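Local coordinates for pili retraction protein PilT (Thermus thermophilus, PDB 5FL3), which probably binds and hydrolyses ATP as a secretion-type ATPase, the motor thought to drive retraction of type IV pili, at residues 118-124 and 289-295; 328-333 and 350-356. All blocks are in the same frame, centred on the assembly; numbering follows the deposited sequence.

Contact 1: residues 118-124 and 289-295; sequences LGLPREV and LALEILI. With ADP (adenosine-5'-diphosphate), chain B.
Leu289, Leu291 and Ile293 raise a row of branched side chains from one face of the edge strand 287-295, and the turn at 118-124 lies over that row. The CD2 methyl of Leu120 settles on the first two: it stands 3.9 Å from CD2 of Leu289 and lies near CD2 of Leu291, whose side chain crosses that of Leu120 at about a right angle. With CG placed beside its own backbone N and anti to the carbonyl carbon (chi1 -61°), Leu120 brings this methyl to the strand although the side chain leaves the backbone in another direction. Pro121 supplies the next bump. Its ring meets Leu291 tip to tip, CD lying 3.6 Å from Leu291 CD2, while its CG slides past Ile293 and comes to 3.7 Å from CD1. Ile293 and Val124 reach toward each other tip to tip, CD1 to CG1, in the first turn of the helix that has Pro121 at its N-cap position, so one methyl fills the hollow between proline and valine.

The strand forms an edge of the mixed sheet of a P-loop NTPase core, and the facing turn takes part in binding the adenine of ADP. Gly119, the first residue past the preceding helix, has positive phi and closes it in a Schellman motif. Leu118 O accepts a hydrogen bond from N6 of ADP at 2.6 Å, bent to 149° at the hydrogen, and CD2 of Leu289 packs 3.5 Å from this oxygen. CD2 of Leu118 makes a van der Waals contact with the same amino group, 3.6 Å from N6. A water donates to Gly119 O and to Leu289 O, bridging turn and strand.

Contact 2: residues 328-333 and 350-356; sequences FDQHLV and ATSPHEF
Asp329 turns its carboxylate to the turn at Thr351 and Ser352 that leads into helix 353-361, each oxygen taking one backbone N-H through its syn lone pair. OD1 accepts from Thr351 N at 2.6 Å with a bent N-H...O angle of 136°; OD2 accepts from Ser352 N over a longer but straighter 3.2 Å, at 162°. With two consecutive amides on its two oxygens, the group is fixed against rotation. Because CG lies beside the backbone N and anti to the carbonyl carbon (chi1 -69°), the carboxylate swings toward 350-356, where the Thr351 side chain crosses it at about a right angle and brings CB to 3.3 Å from OD1. An asparagine here would probably leave one of the two amides without an acceptor, since only one end of its side chain can accept, and the grip on the turn would be lost in part.

Beside the carboxylate the packing is apolar. Leu332 lays CD1 against the backbone of Ala350, 3.5 Å from CA. Phe356, its CG anti to the backbone N, extends its ring to helix 328-337 edge first: Leu332 C lies at that edge, in the ring plane, and CE1 stands 3.6 Å from Val333 N. CG2 of Val333 touches the same corner of the ring, the two side chains crossing obliquely. Leu343, Ala346 and Leu347 of helix 343-349 also pack on Phe356.

Glu355 directs its own carboxylate elsewhere, to a salt bridge with Lys314. Its backbone N bonds to Ser352 OG at 2.9 Å, the N-cap bond that begins helix 353-361. The contact thus joins two of the C-terminal helices of this protein, 328-337 and 353-361, helix to turn, through a buried aspartate that accepts from the amides just ahead of the second helix.

Contact 1 and contact 2 lie in series along the chain, their centres 16 Å apart, and meet directly through strand 287-295. While one face of the strand receives the 118-124 turn, its backbone and Glu292 engage the helix of contact 2: Glu292 OE1 probably bonds to Phe328 N at 2.8 Å, and Leu291 N to His331 ND1 at 3.1 Å. Ala290 O also packs 3.2 Å from Phe328 CE1. Contact 1 touches the nucleotide itself through Leu118 and Leu289, whereas the Phe328 side chain of contact 2 stays about 11 Å from ADP at the nearest atoms. The edge strand thus joins the adenine pocket to the C-terminal helices.

Contact 1: residues 118-124 and 289-295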
ATOM      1  N   LEU A 118      -2.242 -12.684  -3.816  1.00 39.15           N
ATOM      2  CA  LEU A 118      -2.818 -11.350  -3.657  1.00 38.91           C
ATOM      3  C   LEU A 118      -4.016 -11.114  -4.558  1.00 40.93           C
ATOM      4  O   LEU A 118      -4.688 -10.092  -4.438  1.00 40.24           O
ATOM      5  CB  LEU A 118      -1.757 -10.273  -3.930  1.00 35.44           C
ATOM      6  CG  LEU A 118      -0.597 -10.316  -2.937  1.00 37.32           C
ATOM      7  CD1 LEU A 118       0.389  -9.179  -3.173  1.00 32.79           C
ATOM      8  CD2 LEU A 118      -1.141 -10.315  -1.512  1.00 35.61           C
ATOM      9  N   GLY A 119      -4.278 -12.053  -5.464  1.00 40.74           N
ATOM     10  CA  GLY A 119      -5.298 -11.861  -6.473  1.00 34.93           C
ATOM     11  C   GLY A 119      -4.950 -10.796  -7.495  1.00 41.45           C
ATOM     12  O   GLY A 119      -5.839 -10.099  -7.986  1.00 43.51           O
ATOM     13  N   LEU A 120      -3.656 -10.660  -7.801  1.00 45.51           N
ATOM     14  CA  LEU A 120      -3.154  -9.707  -8.800  1.00 42.19           C
ATOM     15  C   LEU A 120      -2.789 -10.463 -10.073  1.00 44.24           C
ATOM     16  O   LEU A 120      -1.989 -11.403 -10.021  1.00 46.02           O
ATOM     17  CB  LEU A 120      -1.914  -8.963  -8.286  1.00 43.02           C
ATOM     18  CG  LEU A 120      -1.852  -8.068  -7.047  1.00 40.05           C
ATOM     19  CD1 LEU A 120      -0.422  -8.035  -6.531  1.00 33.99           C
ATOM     20  CD2 LEU A 120      -2.268  -6.667  -7.408  1.00 38.21           C
ATOM     21  N   PRO A 121      -3.357 -10.060 -11.218  1.00 44.32           N
ATOM     22  CA  PRO A 121      -3.141 -10.805 -12.477  1.00 39.53           C
ATOM     23  C   PRO A 121      -1.674 -10.824 -12.916  1.00 47.82           C
ATOM     24  O   PRO A 121      -1.089  -9.782 -13.244  1.00 46.23           O
ATOM     25  CB  PRO A 121      -4.012 -10.061 -13.495  1.00 38.18           C
ATOM     26  CG  PRO A 121      -4.328  -8.715 -12.849  1.00 47.88           C
ATOM     27  CD  PRO A 121      -4.322  -8.957 -11.364  1.00 42.95           C
ATOM     28  N   ARG A 122      -1.104 -12.027 -12.938  1.00 47.89           N
ATOM     29  CA  ARG A 122       0.327 -12.206 -13.085  1.00 44.01           C
ATOM     30  C   ARG A 122       0.874 -11.565 -14.340  1.00 47.29           C
ATOM     31  O   ARG A 122       1.925 -10.910 -14.305  1.00 48.15           O
ATOM     32  CB  ARG A 122       0.692 -13.690 -13.072  1.00 40.81           C
ATOM     33  CG  ARG A 122       2.169 -13.920 -13.397  1.00 49.08           C
ATOM     34  CD  ARG A 122       2.710 -15.230 -12.851  1.00 46.01           C
ATOM     35  NE  ARG A 122       2.782 -15.251 -11.390  1.00 49.18           N
ATOM     36  CZ  ARG A 122       3.825 -14.804 -10.691  1.00 50.61           C
ATOM     37  NH1 ARG A 122       4.876 -14.286 -11.321  1.00 41.72           N
ATOM     38  NH2 ARG A 122       3.813 -14.863  -9.366  1.00 45.01           N
ATOM     39  N   GLU A 123       0.153 -11.742 -15.439  1.00 50.27           N
ATOM     40  CA  GLU A 123       0.614 -11.290 -16.743  1.00 47.14           C
ATOM     41  C   GLU A 123       0.709  -9.776 -16.783  1.00 46.63           C
ATOM     42  O   GLU A 123       1.699  -9.220 -17.250  1.00 48.98           O
ATOM     43  CB  GLU A 123      -0.315 -11.798 -17.840  1.00 54.45           C
ATOM     44  CG  GLU A 123       0.330 -11.858 -19.211  1.00 63.59           C
ATOM     45  CD  GLU A 123      -0.670 -12.179 -20.300  1.00 78.25           C
ATOM     46  OE1 GLU A 123      -1.772 -12.676 -19.962  1.00 82.37           O
ATOM     47  OE2 GLU A 123      -0.360 -11.917 -21.487  1.00 78.33           O
ATOM     48  N   VAL A 124      -0.313  -9.111 -16.267  1.00 47.24           N
ATOM     49  CA  VAL A 124      -0.295  -7.660 -16.133  1.00 41.94           C
ATOM     50  C   VAL A 124       0.869  -7.172 -15.266  1.00 45.53           C
ATOM     51  O   VAL A 124       1.560  -6.212 -15.617  1.00 44.35           O
ATOM     52  CB  VAL A 124      -1.606  -7.155 -15.524  1.00 42.71           C
ATOM     53  CG1 VAL A 124      -1.509  -5.678 -15.195  1.00 40.67           C
ATOM     54  CG2 VAL A 124      -2.760  -7.433 -16.476  1.00 45.11           C
ATOM     55  N   LEU A 289      -9.342  -9.165  -3.177  1.00 38.47           N
ATOM     56  CA  LEU A 289      -9.018  -7.906  -3.821  1.00 35.40           C
ATOM     57  C   LEU A 289      -9.944  -7.602  -4.997  1.00 39.13           C
ATOM     58  O   LEU A 289     -10.099  -8.403  -5.924  1.00 41.64           O
ATOM     59  CB  LEU A 289      -7.553  -7.906  -4.280  1.00 35.24           C
ATOM     60  CG  LEU A 289      -7.015  -6.660  -5.005  1.00 34.37           C
ATOM     61  CD1 LEU A 289      -7.137  -5.408  -4.157  1.00 34.14           C
ATOM     62  CD2 LEU A 289      -5.561  -6.861  -5.413  1.00 37.52           C
ATOM     63  N   ALA A 290     -10.570  -6.438  -4.931  1.00 35.73           N
ATOM     64  CA  ALA A 290     -11.267  -5.856  -6.059  1.00 38.51           C
ATOM     65  C   ALA A 290     -10.286  -4.910  -6.717  1.00 42.12           C
ATOM     66  O   ALA A 290      -9.743  -4.031  -6.047  1.00 40.85           O
ATOM     67  CB  ALA A 290     -12.515  -5.124  -5.615  1.00 37.47           C
ATOM     68  N   LEU A 291     -10.069  -5.075  -8.018  1.00 41.42           N
ATOM     69  CA  LEU A 291      -8.966  -4.406  -8.694  1.00 42.44           C
ATOM     70  C   LEU A 291      -9.382  -3.846 -10.048  1.00 44.75           C
ATOM     71  O   LEU A 291      -9.968  -4.560 -10.883  1.00 42.00           O
ATOM     72  CB  LEU A 291      -7.799  -5.380  -8.846  1.00 38.90           C
ATOM     73  CG  LEU A 291      -6.621  -4.889  -9.665  1.00 41.73           C
ATOM     74  CD1 LEU A 291      -6.012  -3.647  -9.018  1.00 42.01           C
ATOM     75  CD2 LEU A 291      -5.584  -5.980  -9.798  1.00 41.69           C
ATOM     76  N   GLU A 292      -9.121  -2.551 -10.232  1.00 41.17           N
ATOM     77  CA  GLU A 292      -9.323  -1.876 -11.514  1.00 43.29           C
ATOM     78  C   GLU A 292      -7.963  -1.549 -12.134  1.00 42.03           C
ATOM     79  O   GLU A 292      -7.095  -0.997 -11.454  1.00 36.51           O
ATOM     80  CB  GLU A 292     -10.148  -0.613 -11.336  1.00 37.09           C
ATOM     81  CG  GLU A 292     -10.291   0.224 -12.572  1.00 39.15           C
ATOM     82  CD  GLU A 292     -11.265   1.360 -12.341  1.00 46.21           C
ATOM     83  OE1 GLU A 292     -12.400   1.061 -11.924  1.00 51.84           O
ATOM     84  OE2 GLU A 292     -10.913   2.543 -12.562  1.00 48.10           O
ATOM     85  N   ILE A 293      -7.791  -1.881 -13.417  1.00 39.74           N
ATOM     86  CA  ILE A 293      -6.528  -1.672 -14.129  1.00 38.18           C
ATOM     87  C   ILE A 293      -6.665  -0.728 -15.313  1.00 43.82           C
ATOM     88  O   ILE A 293      -7.371  -1.030 -16.274  1.00 43.60           O
ATOM     89  CB  ILE A 293      -5.954  -3.004 -14.637  1.00 40.17           C
ATOM     90  CG1 ILE A 293      -5.880  -4.009 -13.485  1.00 41.69           C
ATOM     91  CG2 ILE A 293      -4.597  -2.826 -15.274  1.00 40.25           C
ATOM     92  CD1 ILE A 293      -5.432  -5.383 -13.895  1.00 43.93           C
ATOM     93  N   LEU A 294      -5.987   0.420 -15.234  1.00 42.99           N
ATOM     94  CA  LEU A 294      -5.797   1.278 -16.399  1.00 39.25           C
ATOM     95  C   LEU A 294      -4.383   1.121 -16.926  1.00 39.89           C
ATOM     96  O   LEU A 294      -3.424   1.413 -16.225  1.00 45.90           O
ATOM     97  CB  LEU A 294      -6.072   2.741 -16.060  1.00 41.08           C
ATOM     98  CG  LEU A 294      -5.717   3.738 -17.165  1.00 41.60           C
ATOM     99  CD1 LEU A 294      -6.392   3.329 -18.452  1.00 49.39           C
ATOM    100  CD2 LEU A 294      -6.125   5.148 -16.803  1.00 41.48           C
ATOM    101  N   ILE A 295      -4.239   0.633 -18.148  1.00 41.93           N
ATOM    102  CA  ILE A 295      -2.919   0.547 -18.754  1.00 40.76           C
ATOM    103  C   ILE A 295      -2.770   1.663 -19.767  1.00 45.40           C
ATOM    104  O   ILE A 295      -3.637   1.863 -20.616  1.00 48.21           O
ATOM    105  CB  ILE A 295      -2.676  -0.800 -19.425  1.00 43.15           C
ATOM    106  CG1 ILE A 295      -2.740  -1.926 -18.393  1.00 42.74           C
ATOM    107  CG2 ILE A 295      -1.322  -0.811 -20.100  1.00 41.71           C
ATOM    108  CD1 ILE A 295      -1.560  -1.986 -17.487  1.00 37.64           C
TER
HETATM  109  PB  ADP B 400      -2.429  -0.201   2.464  1.00 39.08           P
HETATM  110  O1B ADP B 400      -2.737   0.423   3.818  1.00 38.31           O
HETATM  111  O2B ADP B 400      -3.407   0.183   1.374  1.00 34.65           O
HETATM  112  O3B ADP B 400      -0.985  -0.088   2.034  1.00 40.33           O
HETATM  113  PA  ADP B 400      -1.681  -2.908   3.234  1.00 50.23           P
HETATM  114  O1A ADP B 400      -1.051  -2.360   4.503  1.00 53.17           O
HETATM  115  O2A ADP B 400      -0.825  -3.551   2.147  1.00 43.03           O
HETATM  116  O3A ADP B 400      -2.686  -1.784   2.636  1.00 41.75           O
HETATM  117  O5' ADP B 400      -2.777  -4.019   3.635  1.00 49.81           O
HETATM  118  C5' ADP B 400      -3.539  -3.974   4.843  1.00 47.18           C
HETATM  119  C4' ADP B 400      -3.871  -5.424   5.209  1.00 49.29           C
HETATM  120  O4' ADP B 400      -4.496  -6.079   4.100  1.00 46.94           O
HETATM  121  C3' ADP B 400      -2.633  -6.230   5.575  1.00 44.60           C
HETATM  122  O3' ADP B 400      -2.917  -6.862   6.824  1.00 41.36           O
HETATM  123  C2' ADP B 400      -2.456  -7.245   4.448  1.00 48.54           C
HETATM  124  O2' ADP B 400      -2.091  -8.547   4.918  1.00 49.78           O
HETATM  125  C1' ADP B 400      -3.821  -7.306   3.776  1.00 50.50           C
HETATM  126  N9  ADP B 400      -3.727  -7.459   2.292  1.00 50.09           N
HETATM  127  C8  ADP B 400      -2.882  -6.785   1.480  1.00 45.28           C
HETATM  128  N7  ADP B 400      -3.044  -7.135   0.176  1.00 43.24           N
HETATM  129  C5  ADP B 400      -4.019  -8.069   0.137  1.00 44.52           C
HETATM  130  C6  ADP B 400      -4.688  -8.866  -0.920  1.00 43.83           C
HETATM  131  N6  ADP B 400      -4.326  -8.710  -2.212  1.00 33.90           N
HETATM  132  N1  ADP B 400      -5.673  -9.736  -0.536  1.00 47.39           N
HETATM  133  C2  ADP B 400      -6.039  -9.884   0.756  1.00 41.63           C
HETATM  134  N3  ADP B 400      -5.475  -9.189   1.766  1.00 47.72           N
HETATM  135  C4  ADP B 400      -4.475  -8.285   1.531  1.00 51.38           C
HETATM  136  O   HOH W   1      -8.496 -10.624  -6.729  1.00 44.53           O

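Contact 2: residues 328-333 and 350-356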
ATOM      1  N   PHE A 328     -13.592  -1.432 -11.914  1.00 46.17           N
ATOM      2  CA  PHE A 328     -14.057  -2.035 -10.673  1.00 53.60           C
ATOM      3  C   PHE A 328     -15.367  -2.782 -10.869  1.00 51.15           C
ATOM      4  O   PHE A 328     -15.496  -3.920 -10.413  1.00 47.90           O
ATOM      5  CB  PHE A 328     -14.245  -0.997  -9.572  1.00 51.19           C
ATOM      6  CG  PHE A 328     -13.211  -1.072  -8.508  1.00 53.09           C
ATOM      7  CD1 PHE A 328     -11.968  -1.609  -8.782  1.00 57.02           C
ATOM      8  CD2 PHE A 328     -13.488  -0.660  -7.223  1.00 61.37           C
ATOM      9  CE1 PHE A 328     -11.003  -1.692  -7.819  1.00 55.77           C
ATOM     10  CE2 PHE A 328     -12.517  -0.754  -6.252  1.00 60.36           C
ATOM     11  CZ  PHE A 328     -11.270  -1.248  -6.534  1.00 52.53           C
ATOM     12  N   ASP A 329     -16.329  -2.137 -11.532  1.00 51.38           N
ATOM     13  CA  ASP A 329     -17.659  -2.709 -11.664  1.00 48.71           C
ATOM     14  C   ASP A 329     -17.572  -3.989 -12.472  1.00 52.20           C
ATOM     15  O   ASP A 329     -18.350  -4.913 -12.248  1.00 52.38           O
ATOM     16  CB  ASP A 329     -18.635  -1.722 -12.304  1.00 53.77           C
ATOM     17  CG  ASP A 329     -18.963  -0.547 -11.390  1.00 57.19           C
ATOM     18  OD1 ASP A 329     -18.571  -0.615 -10.202  1.00 51.06           O
ATOM     19  OD2 ASP A 329     -19.631   0.417 -11.857  1.00 58.32           O
ATOM     20  N   GLN A 330     -16.603  -4.063 -13.384  1.00 51.21           N
ATOM     21  CA  GLN A 330     -16.362  -5.301 -14.130  1.00 49.37           C
ATOM     22  C   GLN A 330     -15.776  -6.394 -13.252  1.00 46.62           C
ATOM     23  O   GLN A 330     -16.212  -7.533 -13.306  1.00 51.53           O
ATOM     24  CB  GLN A 330     -15.431  -5.067 -15.322  1.00 48.44           C
ATOM     25  CG  GLN A 330     -16.093  -4.444 -16.532  1.00 48.19           C
ATOM     26  CD  GLN A 330     -15.096  -4.153 -17.631  1.00 55.72           C
ATOM     27  OE1 GLN A 330     -14.092  -3.480 -17.407  1.00 56.37           O
ATOM     28  NE2 GLN A 330     -15.357  -4.670 -18.827  1.00 55.83           N
ATOM     29  N   HIS A 331     -14.787  -6.061 -12.439  1.00 49.69           N
ATOM     30  CA  HIS A 331     -14.143  -7.094 -11.645  1.00 49.14           C
ATOM     31  C   HIS A 331     -15.089  -7.598 -10.567  1.00 48.54           C
ATOM     32  O   HIS A 331     -14.994  -8.755 -10.164  1.00 50.90           O
ATOM     33  CB  HIS A 331     -12.841  -6.587 -11.021  1.00 44.56           C
ATOM     34  CG  HIS A 331     -12.002  -7.671 -10.418  1.00 46.32           C
ATOM     35  ND1 HIS A 331     -11.429  -7.566  -9.167  1.00 45.46           N
ATOM     36  CD2 HIS A 331     -11.642  -8.889 -10.891  1.00 50.66           C
ATOM     37  CE1 HIS A 331     -10.756  -8.670  -8.897  1.00 47.33           C
ATOM     38  NE2 HIS A 331     -10.868  -9.490  -9.928  1.00 47.54           N
ATOM     39  N   LEU A 332     -16.002  -6.735 -10.117  1.00 47.77           N
ATOM     40  CA  LEU A 332     -16.935  -7.072  -9.032  1.00 48.68           C
ATOM     41  C   LEU A 332     -17.944  -8.127  -9.472  1.00 53.69           C
ATOM     42  O   LEU A 332     -18.167  -9.116  -8.769  1.00 48.84           O
ATOM     43  CB  LEU A 332     -17.673  -5.831  -8.540  1.00 44.82           C
ATOM     44  CG  LEU A 332     -16.897  -4.902  -7.605  1.00 50.29           C
ATOM     45  CD1 LEU A 332     -17.667  -3.607  -7.371  1.00 50.68           C
ATOM     46  CD2 LEU A 332     -16.557  -5.583  -6.271  1.00 46.13           C
ATOM     47  N   VAL A 333     -18.556  -7.893 -10.632  1.00 53.60           N
ATOM     48  CA  VAL A 333     -19.343  -8.904 -11.330  1.00 53.87           C
ATOM     49  C   VAL A 333     -18.618 -10.252 -11.319  1.00 54.90           C
ATOM     50  O   VAL A 333     -19.166 -11.265 -10.871  1.00 53.11           O
ATOM     51  CB  VAL A 333     -19.626  -8.478 -12.788  1.00 51.09           C
ATOM     52  CG1 VAL A 333     -19.884  -9.685 -13.655  1.00 51.73           C
ATOM     53  CG2 VAL A 333     -20.793  -7.498 -12.845  1.00 54.33           C
ATOM     54  N   ALA A 350     -19.617  -1.092  -5.538  1.00 57.71           N
ATOM     55  CA  ALA A 350     -19.709  -0.761  -6.959  1.00 57.89           C
ATOM     56  C   ALA A 350     -19.628   0.744  -7.236  1.00 63.91           C
ATOM     57  O   ALA A 350     -20.278   1.541  -6.558  1.00 65.89           O
ATOM     58  CB  ALA A 350     -20.990  -1.334  -7.540  1.00 58.95           C
ATOM     59  N   THR A 351     -18.823   1.113  -8.235  1.00 64.75           N
ATOM     60  CA  THR A 351     -18.655   2.507  -8.656  1.00 64.52           C
ATOM     61  C   THR A 351     -20.007   3.157  -8.947  1.00 67.13           C
ATOM     62  O   THR A 351     -20.275   4.283  -8.518  1.00 65.21           O
ATOM     63  CB  THR A 351     -17.748   2.612  -9.901  1.00 60.92           C
ATOM     64  OG1 THR A 351     -16.400   2.284  -9.541  1.00 65.57           O
ATOM     65  CG2 THR A 351     -17.778   4.024 -10.486  1.00 59.88           C
ATOM     66  N   SER A 352     -20.854   2.448  -9.680  1.00 65.47           N
ATOM     67  CA  SER A 352     -22.268   2.800  -9.725  1.00 72.47           C
ATOM     68  C   SER A 352     -23.094   1.523  -9.593  1.00 71.57           C
ATOM     69  O   SER A 352     -23.147   0.713 -10.525  1.00 72.03           O
ATOM     70  CB  SER A 352     -22.620   3.551 -11.012  1.00 71.88           C
ATOM     71  OG  SER A 352     -23.235   2.689 -11.946  1.00 68.28           O
ATOM     72  N   PRO A 353     -23.753   1.347  -8.434  1.00 70.51           N
ATOM     73  CA  PRO A 353     -24.581   0.182  -8.075  1.00 74.39           C
ATOM     74  C   PRO A 353     -25.657  -0.114  -9.114  1.00 76.01           C
ATOM     75  O   PRO A 353     -26.296  -1.173  -9.093  1.00 73.28           O
ATOM     76  CB  PRO A 353     -25.216   0.596  -6.742  1.00 71.95           C
ATOM     77  CG  PRO A 353     -25.133   2.077  -6.722  1.00 68.71           C
ATOM     78  CD  PRO A 353     -23.860   2.417  -7.431  1.00 68.08           C
ATOM     79  N   HIS A 354     -25.850   0.853 -10.004  1.00 79.85           N
ATOM     80  CA  HIS A 354     -26.709   0.718 -11.163  1.00 79.24           C
ATOM     81  C   HIS A 354     -26.009  -0.059 -12.269  1.00 78.79           C
ATOM     82  O   HIS A 354     -26.468  -1.137 -12.661  1.00 78.50           O
ATOM     83  CB  HIS A 354     -27.122   2.096 -11.674  1.00 83.36           C
ATOM     84  CG  HIS A 354     -27.969   2.049 -12.905  1.00 83.95           C
ATOM     85  ND1 HIS A 354     -29.342   1.953 -12.858  1.00 83.59           N
ATOM     86  CD2 HIS A 354     -27.636   2.073 -14.218  1.00 86.41           C
ATOM     87  CE1 HIS A 354     -29.822   1.923 -14.089  1.00 86.42           C
ATOM     88  NE2 HIS A 354     -28.808   1.996 -14.932  1.00 89.08           N
ATOM     89  N   GLU A 355     -24.889   0.482 -12.755  1.00 80.09           N
ATOM     90  CA  GLU A 355     -24.152  -0.133 -13.860  1.00 78.28           C
ATOM     91  C   GLU A 355     -23.732  -1.554 -13.494  1.00 76.77           C
ATOM     92  O   GLU A 355     -23.437  -2.371 -14.368  1.00 76.01           O
ATOM     93  CB  GLU A 355     -22.928   0.717 -14.263  1.00 82.54           C
ATOM     94  CG  GLU A 355     -23.285   2.061 -14.958  1.00 90.81           C
ATOM     95  CD  GLU A 355     -22.064   2.887 -15.419  1.00 95.86           C
ATOM     96  OE1 GLU A 355     -21.253   2.367 -16.223  1.00 89.55           O
ATOM     97  OE2 GLU A 355     -21.931   4.068 -15.002  1.00 92.18           O
ATOM     98  N   PHE A 356     -23.742  -1.854 -12.200  1.00 76.68           N
ATOM     99  CA  PHE A 356     -23.423  -3.193 -11.729  1.00 75.84           C
ATOM    100  C   PHE A 356     -24.465  -4.231 -12.146  1.00 73.60           C
ATOM    101  O   PHE A 356     -24.120  -5.223 -12.801  1.00 71.86           O
ATOM    102  CB  PHE A 356     -23.265  -3.210 -10.204  1.00 75.72           C
ATOM    103  CG  PHE A 356     -23.000  -4.584  -9.643  1.00 70.04           C
ATOM    104  CD1 PHE A 356     -21.765  -5.185  -9.805  1.00 64.22           C
ATOM    105  CD2 PHE A 356     -23.990  -5.277  -8.967  1.00 64.32           C
ATOM    106  CE1 PHE A 356     -21.522  -6.450  -9.305  1.00 60.76           C
ATOM    107  CE2 PHE A 356     -23.746  -6.539  -8.464  1.00 61.77           C
ATOM    108  CZ  PHE A 356     -22.514  -7.123  -8.630  1.00 59.08           C
TER